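Local coordinates for COG0778: Nitroreductase (Streptococcus pneumoniae, PDB 2B67), which binds flavin mononucleotide and, as a member of the nitroreductase family, probably catalyses flavin-dependent oxidation of a reduced nicotinamide cofactor, at residues S41-Q46 with A117-Y122; G66-Q71 with N154-F159; P76-L81 with L179-Y184; R90-A95 with Y110-L115. All coordinates share one frame; numbering follows the deposited sequence.

Interaction 1 of 4, residues S41-Q46 with A117-Y122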
loop_
_atom_site.group_PDB
_atom_site.type_symbol
_atom_site.label_atom_id
_atom_site.label_comp_id
_atom_site.label_asym_id
_atom_site.label_seq_id
_atom_site.Cartn_x
_atom_site.Cartn_y
_atom_site.Cartn_z
ATOM N N SER A 41 5.879 7.803 -0.722
ATOM C CA SER A 41 5.200 7.675 -2.026
ATOM C C SER A 41 6.294 7.836 -3.064
ATOM O O SER A 41 7.322 8.451 -2.766
ATOM C CB SER A 41 4.134 8.769 -2.223
ATOM O OG SER A 41 4.620 10.056 -1.817
ATOM N N ALA A 42 6.101 7.250 -4.251
ATOM C CA ALA A 42 7.047 7.438 -5.371
ATOM C C ALA A 42 7.290 8.929 -5.579
ATOM O O ALA A 42 6.331 9.706 -5.611
ATOM C CB ALA A 42 6.503 6.786 -6.645
ATOM N N HIS A 43 8.559 9.357 -5.631
ATOM C CA HIS A 43 8.896 10.784 -5.906
ATOM C C HIS A 43 8.491 11.745 -4.800
ATOM O O HIS A 43 8.574 12.983 -4.978
ATOM C CB HIS A 43 8.215 11.274 -7.194
ATOM C CG HIS A 43 8.569 10.469 -8.397
ATOM N ND1 HIS A 43 7.671 9.614 -9.004
ATOM C CD2 HIS A 43 9.722 10.382 -9.107
ATOM C CE1 HIS A 43 8.260 9.031 -10.036
ATOM N NE2 HIS A 43 9.503 9.476 -10.117
ATOM N N ASN A 44 8.015 11.183 -3.677
ATOM C CA ASN A 44 7.323 11.946 -2.650
ATOM C C ASN A 44 6.168 12.720 -3.280
ATOM O O ASN A 44 5.823 13.786 -2.824
ATOM C CB ASN A 44 8.294 12.876 -1.882
ATOM C CG ASN A 44 7.696 13.439 -0.608
ATOM O OD1 ASN A 44 6.831 12.812 0.060
ATOM N ND2 ASN A 44 8.176 14.618 -0.225
ATOM N N SER A 45 5.531 12.130 -4.298
ATOM C CA SER A 45 4.408 12.765 -4.986
ATOM C C SER A 45 3.113 12.820 -4.164
ATOM O O SER A 45 2.245 13.615 -4.458
ATOM C CB SER A 45 4.129 12.064 -6.327
ATOM O OG SER A 45 3.629 10.733 -6.133
ATOM N N GLN A 46 2.982 11.971 -3.142
ATOM C CA GLN A 46 1.821 11.990 -2.226
ATOM C C GLN A 46 0.496 12.306 -2.954
ATOM O O GLN A 46 -0.165 13.301 -2.672
ATOM C CB GLN A 46 2.068 12.923 -1.018
ATOM C CG GLN A 46 2.583 14.309 -1.333
ATOM C CD GLN A 46 3.303 14.987 -0.130
ATOM O OE1 GLN A 46 2.697 15.256 0.900
ATOM N NE2 GLN A 46 4.571 15.283 -0.302
ATOM N N ALA A 117 7.603 16.453 -16.461
ATOM C CA ALA A 117 8.096 16.056 -17.783
ATOM C C ALA A 117 8.262 14.541 -17.823
ATOM O O ALA A 117 7.910 13.897 -18.821
ATOM C CB ALA A 117 9.423 16.788 -18.149
ATOM N N GLU A 118 8.746 13.979 -16.718
ATOM C CA GLU A 118 8.785 12.518 -16.525
ATOM C C GLU A 118 7.433 11.843 -16.589
ATOM O O GLU A 118 7.301 10.807 -17.223
ATOM C CB GLU A 118 9.370 12.177 -15.176
ATOM C CG GLU A 118 10.796 11.848 -15.248
ATOM C CD GLU A 118 11.499 12.217 -13.986
ATOM O OE1 GLU A 118 11.235 11.560 -12.956
ATOM O OE2 GLU A 118 12.307 13.169 -14.027
ATOM N N PHE A 119 6.448 12.423 -15.893
ATOM C CA PHE A 119 5.097 11.885 -15.832
ATOM C C PHE A 119 4.429 11.884 -17.200
ATOM O O PHE A 119 3.658 10.983 -17.532
ATOM C CB PHE A 119 4.239 12.698 -14.865
ATOM C CG PHE A 119 4.505 12.425 -13.391
ATOM C CD1 PHE A 119 4.380 13.465 -12.462
ATOM C CD2 PHE A 119 4.849 11.155 -12.941
ATOM C CE1 PHE A 119 4.583 13.247 -11.088
ATOM C CE2 PHE A 119 5.082 10.907 -11.567
ATOM C CZ PHE A 119 4.942 11.966 -10.627
ATOM N N ALA A 120 4.705 12.922 -17.986
ATOM C CA ALA A 120 4.178 13.032 -19.337
ATOM C C ALA A 120 4.525 11.839 -20.223
ATOM O O ALA A 120 3.785 11.545 -21.160
ATOM C CB ALA A 120 4.654 14.343 -19.994
ATOM N N ARG A 121 5.648 11.171 -19.947
ATOM C CA ARG A 121 6.086 9.992 -20.724
ATOM C C ARG A 121 5.601 8.629 -20.191
ATOM O O ARG A 121 5.973 7.579 -20.731
ATOM C CB ARG A 121 7.610 9.963 -20.836
ATOM C CG ARG A 121 8.170 10.771 -21.988
ATOM C CD ARG A 121 9.685 10.850 -21.859
ATOM N NE ARG A 121 10.107 11.952 -21.004
ATOM C CZ ARG A 121 11.291 12.033 -20.399
ATOM N NH1 ARG A 121 12.183 11.048 -20.529
ATOM N NH2 ARG A 121 11.580 13.093 -19.660
ATOM N N TYR A 122 4.793 8.643 -19.133
ATOM C CA TYR A 122 4.171 7.403 -18.626
ATOM C C TYR A 122 3.065 6.890 -19.559
ATOM O O TYR A 122 2.176 7.629 -19.948
ATOM C CB TYR A 122 3.571 7.632 -17.228
ATOM C CG TYR A 122 4.558 7.691 -16.085
ATOM C CD1 TYR A 122 5.891 8.082 -16.299
ATOM C CD2 TYR A 122 4.165 7.370 -14.777
ATOM C CE1 TYR A 122 6.790 8.127 -15.278
ATOM C CE2 TYR A 122 5.075 7.432 -13.720
ATOM C CZ TYR A 122 6.380 7.811 -13.980
ATOM O OH TYR A 122 7.311 7.892 -12.968
HETATM O O HOH W 1 9.929 8.916 -13.322
#
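His43 and Phe119 meet tip to tip as an offset edge-to-face aromatic pair beside the flavin pocket of this nitroreductase fold, joining the loop before strand 48-53 to the last turn of helix 105-120. The ring planes stand at 86°, with centroids 5.4 Å apart, and the edge of Phe119 is directed toward the imidazole face. Its CE2 comes to 3.9 Å from His43 ND1. CG of His43 lies anti to the carbonyl carbon, beside the backbone N (chi1 -58°). The nitrogen nearest Phe119 has its polar partner elsewhere: His43 ND1 is hydrogen-bonded to Tyr130 OH on helix 124-148; that hydroxyl also bonds Ser45 OG, and the Tyr130 ring meets Phe119 edge-to-face. Ser45 adds its CB at the rim of the Phe119 ring, near the ring plane.

Phe119 CD2 lies 3.7 Å above one face of the Tyr122 ring, offset toward the rim. The hydroxyl of Tyr122 reaches the edge of the imidazole, with Tyr122 OH 3.3 Å from His43 CE1. His43 touches the flavin along with Ser41, Ala42 and Asn44, while Asn44 and Gln46 are hydrogen-bonded to the second subunit, so the contact lies close to the dimer interface. Glu118 and His43 are linked through solvent rather than directly. One water is held by three side chains: it donates to Glu118 OE1 at 3.0 Å, and also bonds His43 NE2 at 3.3 Å and Tyr122 OH at 2.8 Å.

Interaction 2 of 4, residues G66-Q71 with N154-F159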
loop_
_atom_site.group_PDB
_atom_site.type_symbol
_atom_site.label_atom_id
_atom_site.label_comp_id
_atom_site.label_asym_id
_atom_site.label_seq_id
_atom_site.Cartn_x
_atom_site.Cartn_y
_atom_site.Cartn_z
ATOM N N GLY A 66 -23.163 -5.881 -2.915
ATOM C CA GLY A 66 -23.378 -6.969 -1.951
ATOM C C GLY A 66 -23.455 -6.455 -0.522
ATOM O O GLY A 66 -24.065 -5.420 -0.259
ATOM N N SER A 67 -22.789 -7.153 0.385
ATOM C CA SER A 67 -22.804 -6.809 1.806
ATOM C C SER A 67 -22.021 -5.521 2.134
ATOM O O SER A 67 -22.032 -5.058 3.285
ATOM C CB SER A 67 -22.226 -7.974 2.605
ATOM O OG SER A 67 -20.840 -8.112 2.297
ATOM N N ASN A 68 -21.357 -4.949 1.128
ATOM C CA ASN A 68 -20.698 -3.639 1.275
ATOM C C ASN A 68 -21.747 -2.575 1.478
ATOM O O ASN A 68 -21.482 -1.565 2.122
ATOM C CB ASN A 68 -19.795 -3.290 0.073
ATOM C CG ASN A 68 -18.602 -4.218 -0.039
ATOM O OD1 ASN A 68 -18.156 -4.773 0.968
ATOM N ND2 ASN A 68 -18.080 -4.402 -1.246
ATOM N N PHE A 69 -22.947 -2.789 0.914
ATOM C CA PHE A 69 -24.046 -1.857 1.131
ATOM C C PHE A 69 -24.304 -1.656 2.630
ATOM O O PHE A 69 -24.400 -0.524 3.106
ATOM C CB PHE A 69 -25.351 -2.293 0.421
ATOM C CG PHE A 69 -26.511 -1.406 0.753
ATOM C CD1 PHE A 69 -26.642 -0.159 0.151
ATOM C CD2 PHE A 69 -27.467 -1.799 1.709
ATOM C CE1 PHE A 69 -27.680 0.687 0.482
ATOM C CE2 PHE A 69 -28.508 -0.964 2.048
ATOM C CZ PHE A 69 -28.624 0.281 1.434
ATOM N N GLU A 70 -24.423 -2.750 3.378
ATOM C CA GLU A 70 -24.680 -2.618 4.812
ATOM C C GLU A 70 -23.488 -2.022 5.572
ATOM O O GLU A 70 -23.667 -1.276 6.535
ATOM C CB GLU A 70 -25.046 -3.967 5.405
ATOM C CG GLU A 70 -26.532 -4.325 5.208
ATOM C CD GLU A 70 -26.813 -5.045 3.914
ATOM O OE1 GLU A 70 -25.873 -5.285 3.106
ATOM O OE2 GLU A 70 -27.999 -5.369 3.700
ATOM N N GLN A 71 -22.273 -2.358 5.149
ATOM C CA GLN A 71 -21.072 -1.833 5.817
ATOM C C GLN A 71 -20.987 -0.317 5.699
ATOM O O GLN A 71 -20.814 0.379 6.697
ATOM C CB GLN A 71 -19.806 -2.505 5.273
ATOM C CG GLN A 71 -19.697 -3.992 5.661
ATOM C CD GLN A 71 -18.476 -4.656 5.053
ATOM O OE1 GLN A 71 -17.349 -4.164 5.212
ATOM N NE2 GLN A 71 -18.688 -5.780 4.354
ATOM N N ASN A 154 -12.521 -1.256 7.627
ATOM C CA ASN A 154 -12.393 -2.255 6.572
ATOM C C ASN A 154 -12.115 -1.534 5.247
ATOM O O ASN A 154 -12.691 -0.475 5.005
ATOM C CB ASN A 154 -13.671 -3.076 6.474
ATOM C CG ASN A 154 -13.517 -4.311 5.637
ATOM O OD1 ASN A 154 -14.477 -4.780 5.047
ATOM N ND2 ASN A 154 -12.314 -4.853 5.585
ATOM N N ILE A 155 -11.249 -2.104 4.395
ATOM C CA ILE A 155 -10.930 -1.537 3.081
ATOM C C ILE A 155 -11.879 -2.239 2.091
ATOM O O ILE A 155 -11.970 -3.478 2.082
ATOM C CB ILE A 155 -9.432 -1.819 2.736
ATOM C CG1 ILE A 155 -8.510 -1.039 3.678
ATOM C CG2 ILE A 155 -9.092 -1.468 1.291
ATOM C CD1 ILE A 155 -7.091 -1.553 3.763
ATOM N N ILE A 156 -12.613 -1.456 1.303
ATOM C CA ILE A 156 -13.620 -1.979 0.398
ATOM C C ILE A 156 -13.224 -1.535 -0.994
ATOM O O ILE A 156 -12.997 -0.343 -1.251
ATOM C CB ILE A 156 -15.066 -1.432 0.749
ATOM C CG1 ILE A 156 -15.560 -2.033 2.066
ATOM C CG2 ILE A 156 -16.057 -1.682 -0.357
ATOM C CD1 ILE A 156 -16.774 -1.250 2.644
ATOM N N LEU A 157 -13.117 -2.515 -1.870
ATOM C CA LEU A 157 -12.876 -2.290 -3.264
ATOM C C LEU A 157 -14.132 -2.578 -4.101
ATOM O O LEU A 157 -14.245 -2.124 -5.245
ATOM C CB LEU A 157 -11.724 -3.206 -3.686
ATOM C CG LEU A 157 -11.038 -3.012 -5.032
ATOM C CD1 LEU A 157 -10.850 -1.530 -5.370
ATOM C CD2 LEU A 157 -9.706 -3.755 -5.023
ATOM N N GLY A 158 -15.086 -3.319 -3.539
ATOM C CA GLY A 158 -16.347 -3.638 -4.259
ATOM C C GLY A 158 -17.406 -2.529 -4.214
ATOM O O GLY A 158 -18.361 -2.566 -3.392
ATOM N N PHE A 159 -17.228 -1.533 -5.091
ATOM C CA PHE A 159 -18.133 -0.413 -5.218
ATOM C C PHE A 159 -18.001 0.134 -6.629
ATOM O O PHE A 159 -17.033 -0.185 -7.348
ATOM C CB PHE A 159 -17.869 0.696 -4.163
ATOM C CG PHE A 159 -16.528 1.354 -4.294
ATOM C CD1 PHE A 159 -15.386 0.766 -3.752
ATOM C CD2 PHE A 159 -16.397 2.571 -4.953
ATOM C CE1 PHE A 159 -14.115 1.410 -3.868
ATOM C CE2 PHE A 159 -15.153 3.200 -5.058
ATOM C CZ PHE A 159 -14.018 2.616 -4.519
#
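Asn68 uses both ends of one buried side-chain amide at the flavin pocket: ND2 grips the protein backbone, while OD1 makes a weak hydrogen bond to N3 of the flavin. The backbone partner is Gly158 O, 2.8 Å from Asn68 ND2, and the donor lies in the carbonyl plane, on a lone pair. That carbonyl belongs to the central residue of an inverse gamma turn, closed by a weak bond from Phe159 N to Leu157 O. The turn also presents Gly158 N to flavin O4, so Asn68 and Gly158, bonded to each other, both hold the isoalloxazine.

Ile156 packs beside this polar link. Its side chain slides past Asn68 in the opposite direction, with Ile156 CG2 3.5 Å from Asn68 ND2 and Ile156 CD1 3.9 Å from Gln71 OE1. One helical turn on from Asn68, Gln71 gives its NE2 to flavin O2. The contact thus brings helix 68-74 against the end of strand 152-156, an outermost strand of the sheet within this chain: the helix lies over the face of that strand that carries Asn154 and Ile156, while strand 174-183 pairs with it in the sheet.

Interaction 3 of 4, residues P76-L81 with L179-Y184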
loop_
_atom_site.group_PDB
_atom_site.type_symbol
_atom_site.label_atom_id
_atom_site.label_comp_id
_atom_site.label_asym_id
_atom_site.label_seq_id
_atom_site.Cartn_x
_atom_site.Cartn_y
_atom_site.Cartn_z
ATOM N N PRO A 76 -20.069 4.626 11.072
ATOM C CA PRO A 76 -20.285 6.046 11.403
ATOM C C PRO A 76 -19.546 6.947 10.393
ATOM O O PRO A 76 -19.982 8.065 10.103
ATOM C CB PRO A 76 -19.664 6.177 12.798
ATOM C CG PRO A 76 -19.557 4.827 13.332
ATOM C CD PRO A 76 -19.425 3.882 12.186
ATOM N N VAL A 77 -18.432 6.439 9.863
ATOM C CA VAL A 77 -17.590 7.199 8.949
ATOM C C VAL A 77 -17.130 6.272 7.841
ATOM O O VAL A 77 -16.835 5.111 8.101
ATOM C CB VAL A 77 -16.328 7.782 9.674
ATOM C CG1 VAL A 77 -15.377 8.491 8.679
ATOM C CG2 VAL A 77 -16.731 8.706 10.772
ATOM N N THR A 78 -17.049 6.811 6.625
ATOM C CA THR A 78 -16.376 6.166 5.506
ATOM C C THR A 78 -15.430 7.185 4.882
ATOM O O THR A 78 -15.780 8.340 4.675
ATOM C CB THR A 78 -17.337 5.635 4.424
ATOM O OG1 THR A 78 -18.162 4.610 4.982
ATOM C CG2 THR A 78 -16.535 5.045 3.194
ATOM N N ILE A 79 -14.213 6.741 4.622
ATOM C CA ILE A 79 -13.198 7.604 4.057
ATOM C C ILE A 79 -13.060 7.102 2.663
ATOM O O ILE A 79 -12.680 5.941 2.470
ATOM C CB ILE A 79 -11.847 7.484 4.809
ATOM C CG1 ILE A 79 -11.983 8.027 6.229
ATOM C CG2 ILE A 79 -10.775 8.262 4.062
ATOM C CD1 ILE A 79 -10.902 7.567 7.207
ATOM N N ALA A 80 -13.428 7.933 1.694
ATOM C CA ALA A 80 -13.150 7.626 0.308
ATOM C C ALA A 80 -11.747 8.098 -0.047
ATOM O O ALA A 80 -11.475 9.286 -0.006
ATOM C CB ALA A 80 -14.195 8.283 -0.609
ATOM N N LEU A 81 -10.854 7.166 -0.385
ATOM C CA LEU A 81 -9.481 7.502 -0.760
ATOM C C LEU A 81 -9.436 7.694 -2.264
ATOM O O LEU A 81 -9.743 6.763 -3.025
ATOM C CB LEU A 81 -8.494 6.394 -0.351
ATOM C CG LEU A 81 -7.033 6.495 -0.809
ATOM C CD1 LEU A 81 -6.373 7.798 -0.307
ATOM C CD2 LEU A 81 -6.250 5.321 -0.259
ATOM N N LEU A 179 -12.850 2.510 -0.557
ATOM C CA LEU A 179 -13.649 3.042 0.542
ATOM C C LEU A 179 -13.144 2.359 1.808
ATOM O O LEU A 179 -13.004 1.143 1.840
ATOM C CB LEU A 179 -15.166 2.761 0.360
ATOM C CG LEU A 179 -15.836 3.224 -0.946
ATOM C CD1 LEU A 179 -17.361 2.965 -0.891
ATOM C CD2 LEU A 179 -15.544 4.729 -1.261
ATOM N N ILE A 180 -12.877 3.141 2.838
ATOM C CA ILE A 180 -12.419 2.622 4.118
ATOM C C ILE A 180 -13.499 2.957 5.109
ATOM O O ILE A 180 -13.651 4.140 5.464
ATOM C CB ILE A 180 -11.153 3.355 4.661
ATOM C CG1 ILE A 180 -10.157 3.723 3.551
ATOM C CG2 ILE A 180 -10.556 2.570 5.830
ATOM C CD1 ILE A 180 -9.182 2.748 3.252
ATOM N N THR A 181 -14.232 1.950 5.567
ATOM C CA THR A 181 -15.209 2.186 6.625
ATOM C C THR A 181 -14.510 2.334 7.961
ATOM O O THR A 181 -13.495 1.692 8.212
ATOM C CB THR A 181 -16.230 1.065 6.718
ATOM O OG1 THR A 181 -15.541 -0.194 6.824
ATOM C CG2 THR A 181 -17.168 1.099 5.445
ATOM N N VAL A 182 -15.062 3.182 8.819
ATOM C CA VAL A 182 -14.406 3.495 10.095
ATOM C C VAL A 182 -15.409 3.426 11.225
ATOM O O VAL A 182 -16.498 3.998 11.134
ATOM C CB VAL A 182 -13.704 4.862 10.062
ATOM C CG1 VAL A 182 -12.906 5.059 11.356
ATOM C CG2 VAL A 182 -12.727 4.919 8.845
ATOM N N GLY A 183 -15.068 2.675 12.259
ATOM C CA GLY A 183 -15.950 2.561 13.400
ATOM C C GLY A 183 -15.431 1.598 14.423
ATOM O O GLY A 183 -14.451 0.879 14.205
ATOM N N TYR A 184 -16.114 1.562 15.559
ATOM C CA TYR A 184 -15.787 0.604 16.596
ATOM C C TYR A 184 -16.506 -0.694 16.321
ATOM O O TYR A 184 -17.646 -0.687 15.846
ATOM C CB TYR A 184 -16.171 1.192 17.947
ATOM C CG TYR A 184 -15.349 2.404 18.271
ATOM C CD1 TYR A 184 -15.804 3.685 17.953
ATOM C CD2 TYR A 184 -14.095 2.273 18.875
ATOM C CE1 TYR A 184 -15.040 4.815 18.274
ATOM C CE2 TYR A 184 -13.332 3.390 19.188
ATOM C CZ TYR A 184 -13.805 4.654 18.883
ATOM O OH TYR A 184 -13.041 5.769 19.180
#
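Val77 and Val182 form one hydrogen-bonded pair, and Ile79 and Ile180 the next, in the antiparallel sheet at the core of the nitroreductase fold, where strands 77-84 and 174-183 run side by side. The Ile79–Ile180 pair is closed on both sides: Ile79 N reaches Ile180 O at 2.8 Å with a nearly straight N-H...O angle of 170°, and Ile180 N reaches Ile79 O at 2.8 Å. The valine pair is uneven. Val182 N gives a short bond of 2.7 Å to Val77 O, whereas the return bond from Val77 N to Val182 O is weak at 3.4 Å. Pro76 CD, 3.1 Å from Val182 O, lies against the same carbonyl.

Thr78, Ala80, Leu179 and Thr181 sit at non-hydrogen-bonded positions here, and their backbones bond outward: Thr78 with Val53, Ala80 with Val51, Thr181 with Asn154, Leu179 with Ile156. These two strands are therefore the inner pair of the four. Thr181 OG1, turned between the backbone N and the carbonyl carbon (chi1 53°), accepts a weak hydrogen bond from Asn154 N, while its methyl lies beside Thr78 OG1. Thr78 CA adds a CA-H...O contact to Ile180 O. On the face of Val77, Ile79, Ile180 and Val182 the packing is apolar, and Leu146 of helix 124-148 touches Val182. Within the pair, Ile79 CD1 presses to 3.6 Å from Val182 CG2.

Interaction 4 of 4, residues R90-A95 with Y110-L115. With ACY (acetic acid), chain F.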
loop_
_atom_site.group_PDB
_atom_site.type_symbol
_atom_site.label_atom_id
_atom_site.label_comp_id
_atom_site.label_asym_id
_atom_site.label_seq_id
_atom_site.Cartn_x
_atom_site.Cartn_y
_atom_site.Cartn_z
ATOM N N ARG A 90 -0.057 17.462 -9.631
ATOM C CA ARG A 90 0.279 16.985 -8.278
ATOM C C ARG A 90 1.702 17.402 -7.907
ATOM O O ARG A 90 1.921 17.905 -6.794
ATOM C CB ARG A 90 0.062 15.461 -8.159
ATOM C CG ARG A 90 0.616 14.780 -6.869
ATOM C CD ARG A 90 0.038 15.333 -5.536
ATOM N NE ARG A 90 -1.391 15.621 -5.576
ATOM C CZ ARG A 90 -2.229 15.710 -4.533
ATOM N NH1 ARG A 90 -1.851 15.467 -3.263
ATOM N NH2 ARG A 90 -3.497 16.032 -4.784
ATOM N N ALA A 91 2.664 17.212 -8.822
ATOM C CA ALA A 91 4.041 17.660 -8.581
ATOM C C ALA A 91 4.078 19.161 -8.345
ATOM O O ALA A 91 4.766 19.640 -7.440
ATOM C CB ALA A 91 4.963 17.300 -9.749
ATOM N N ARG A 92 3.327 19.903 -9.155
ATOM C CA ARG A 92 3.355 21.357 -9.087
ATOM C C ARG A 92 2.731 21.839 -7.785
ATOM O O ARG A 92 3.220 22.799 -7.176
ATOM C CB ARG A 92 2.655 21.967 -10.298
ATOM C CG ARG A 92 3.516 21.977 -11.547
ATOM C CD ARG A 92 2.785 22.640 -12.697
ATOM N NE ARG A 92 3.703 23.365 -13.575
ATOM C CZ ARG A 92 3.659 24.677 -13.804
ATOM N NH1 ARG A 92 2.733 25.438 -13.213
ATOM N NH2 ARG A 92 4.550 25.234 -14.628
ATOM N N LYS A 93 1.655 21.162 -7.370
ATOM C CA LYS A 93 1.004 21.394 -6.074
ATOM C C LYS A 93 1.991 21.270 -4.909
ATOM O O LYS A 93 2.034 22.120 -4.047
ATOM C CB LYS A 93 -0.139 20.390 -5.869
ATOM C CG LYS A 93 -1.034 20.693 -4.641
ATOM C CD LYS A 93 -2.009 19.523 -4.358
ATOM C CE LYS A 93 -2.849 19.786 -3.101
ATOM N NZ LYS A 93 -3.930 20.798 -3.350
ATOM N N ILE A 94 2.810 20.230 -4.902
ATOM C CA ILE A 94 3.787 20.056 -3.840
ATOM C C ILE A 94 4.753 21.271 -3.819
ATOM O O ILE A 94 4.974 21.882 -2.765
ATOM C CB ILE A 94 4.473 18.681 -3.982
ATOM C CG1 ILE A 94 3.466 17.595 -3.493
ATOM C CG2 ILE A 94 5.771 18.630 -3.192
ATOM C CD1 ILE A 94 3.427 16.437 -4.313
ATOM N N ALA A 95 5.257 21.660 -4.983
ATOM C CA ALA A 95 6.123 22.846 -5.079
ATOM C C ALA A 95 5.402 24.121 -4.613
ATOM O O ALA A 95 5.962 24.941 -3.870
ATOM C CB ALA A 95 6.650 22.996 -6.510
ATOM N N TYR A 110 12.484 20.847 -9.884
ATOM C CA TYR A 110 12.231 19.449 -10.078
ATOM C C TYR A 110 10.730 19.167 -10.023
ATOM O O TYR A 110 10.193 18.579 -10.947
ATOM C CB TYR A 110 12.997 18.644 -9.056
ATOM C CG TYR A 110 12.629 17.192 -9.026
ATOM C CD1 TYR A 110 11.946 16.665 -7.936
ATOM C CD2 TYR A 110 12.989 16.330 -10.077
ATOM C CE1 TYR A 110 11.616 15.322 -7.869
ATOM C CE2 TYR A 110 12.655 14.975 -10.025
ATOM C CZ TYR A 110 11.970 14.481 -8.912
ATOM O OH TYR A 110 11.639 13.147 -8.810
ATOM N N PHE A 111 10.054 19.618 -8.968
ATOM C CA PHE A 111 8.603 19.432 -8.876
ATOM C C PHE A 111 7.807 20.282 -9.889
ATOM O O PHE A 111 6.772 19.839 -10.396
ATOM C CB PHE A 111 8.114 19.706 -7.453
ATOM C CG PHE A 111 8.460 18.617 -6.460
ATOM C CD1 PHE A 111 9.336 18.871 -5.407
ATOM C CD2 PHE A 111 7.870 17.362 -6.544
ATOM C CE1 PHE A 111 9.653 17.866 -4.457
ATOM C CE2 PHE A 111 8.170 16.344 -5.606
ATOM C CZ PHE A 111 9.070 16.590 -4.563
HETATM N N MSE A 112 8.285 21.495 -10.171
HETATM C CA MSE A 112 7.616 22.385 -11.127
HETATM C C MSE A 112 7.756 21.948 -12.600
HETATM O O MSE A 112 6.798 22.059 -13.358
HETATM C CB MSE A 112 8.117 23.828 -10.985
HETATM C CG MSE A 112 7.568 24.581 -9.777
HETATM SE SE MSE A 112 5.597 24.607 -9.655
HETATM C CE MSE A 112 5.179 25.694 -11.122
ATOM N N LYS A 113 8.925 21.440 -12.984
ATOM C CA LYS A 113 9.236 21.138 -14.385
ATOM C C LYS A 113 9.795 19.733 -14.691
ATOM O O LYS A 113 9.334 19.050 -15.620
ATOM C CB LYS A 113 10.153 22.245 -14.970
ATOM C CG LYS A 113 9.329 23.395 -15.586
ATOM C CD LYS A 113 9.917 24.748 -15.315
ATOM C CE LYS A 113 8.970 25.849 -15.786
ATOM N NZ LYS A 113 9.452 27.202 -15.299
ATOM N N ASN A 114 10.792 19.290 -13.945
ATOM C CA ASN A 114 11.383 18.000 -14.270
ATOM C C ASN A 114 10.414 16.843 -14.073
ATOM O O ASN A 114 10.136 16.072 -15.013
ATOM C CB ASN A 114 12.678 17.768 -13.484
ATOM C CG ASN A 114 13.803 18.633 -13.996
ATOM O OD1 ASN A 114 13.795 19.848 -13.805
ATOM N ND2 ASN A 114 14.755 18.016 -14.695
ATOM N N LEU A 115 9.884 16.749 -12.861
ATOM C CA LEU A 115 9.023 15.649 -12.528
ATOM C C LEU A 115 7.841 15.563 -13.510
ATOM O O LEU A 115 7.660 14.503 -14.112
ATOM C CB LEU A 115 8.567 15.705 -11.073
ATOM C CG LEU A 115 8.499 14.379 -10.321
ATOM C CD1 LEU A 115 7.587 14.469 -9.071
ATOM C CD2 LEU A 115 8.118 13.224 -11.221
HETATM C C ACY F . -6.972 19.784 -4.865
HETATM O O ACY F . -8.177 19.495 -4.714
HETATM O OXT ACY F . -6.048 19.261 -4.203
HETATM C CH3 ACY F . -6.626 20.809 -5.905
#
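Ala91, Ile94 and Ala95 meet Phe111 in an antiparallel helix pair formed by helices 87-98 and 105-120, which follow each other in the chain. The short segments run at 154° with axes only 7.4 Å apart. Two alanines on the facing side of the first helix permit so close an approach: Ala91 CB rests 3.2 Å from Phe111 O, and Ala95 CB lies 3.7 Å from Phe111 CB.

The Phe111 ring lies between two groups. Ile94 CG2 stands almost on the ring normal, 3.9 Å from the Phe111 centroid, a CH-pi contact made over the centre of one face; Tyr110 CD1 lies over the opposite face. Phe111 CG is anti to the carbonyl carbon, beside the backbone N (chi1 -74°). Helix 105-120 widens here into a pi-type turn, in which Leu115 N bonds Tyr110 O, and Leu115 CD1 closes on Ala91 CB. Phe103 also meets the Phe111 ring.

Nearer the solvent, Met112, present as selenomethionine, has a bent side chain, its SE 3.7 Å from Ala95 CB. Its CE lies over the guanidinium face of Arg92, which was modelled in two conformers, so the detail there, including a weak bond from Arg92 NE to Met112 O, is doubtful. Across the first helix, Lys93 faces the second subunit, where it forms a salt bridge with Glu199 of that subunit. A bound acetic acid molecule, probably from the crystallisation liquor, takes a hydrogen bond from the same amine, Lys93 NZ to OXT of the acetic acid at 2.8 Å.

In the fold
Interactions 2 and 3 share the central sheet: strands 152-156 and 174-183 are neighbours, so the backbone bonds of 179-184 continue directly into 154-156. Both are buried, but interaction 3 is held mainly by regular main-chain bonds, whereas interaction 2 relies on side-chain amides turned toward flavin. On the opposite side of the chain's centre, interactions 1 and 4 touch each other and both use helix 105-120. Interaction 4 is mostly apolar and largely buried; interaction 1 is only partly buried, pairing aromatic rings with a water bridge. Interactions 1 and 2 hold residues of two different flavin pockets; the two contacts are about 16 Å apart at their nearest atoms. Interactions 1, 2 and 4 touch the second subunit; interaction 3 does not.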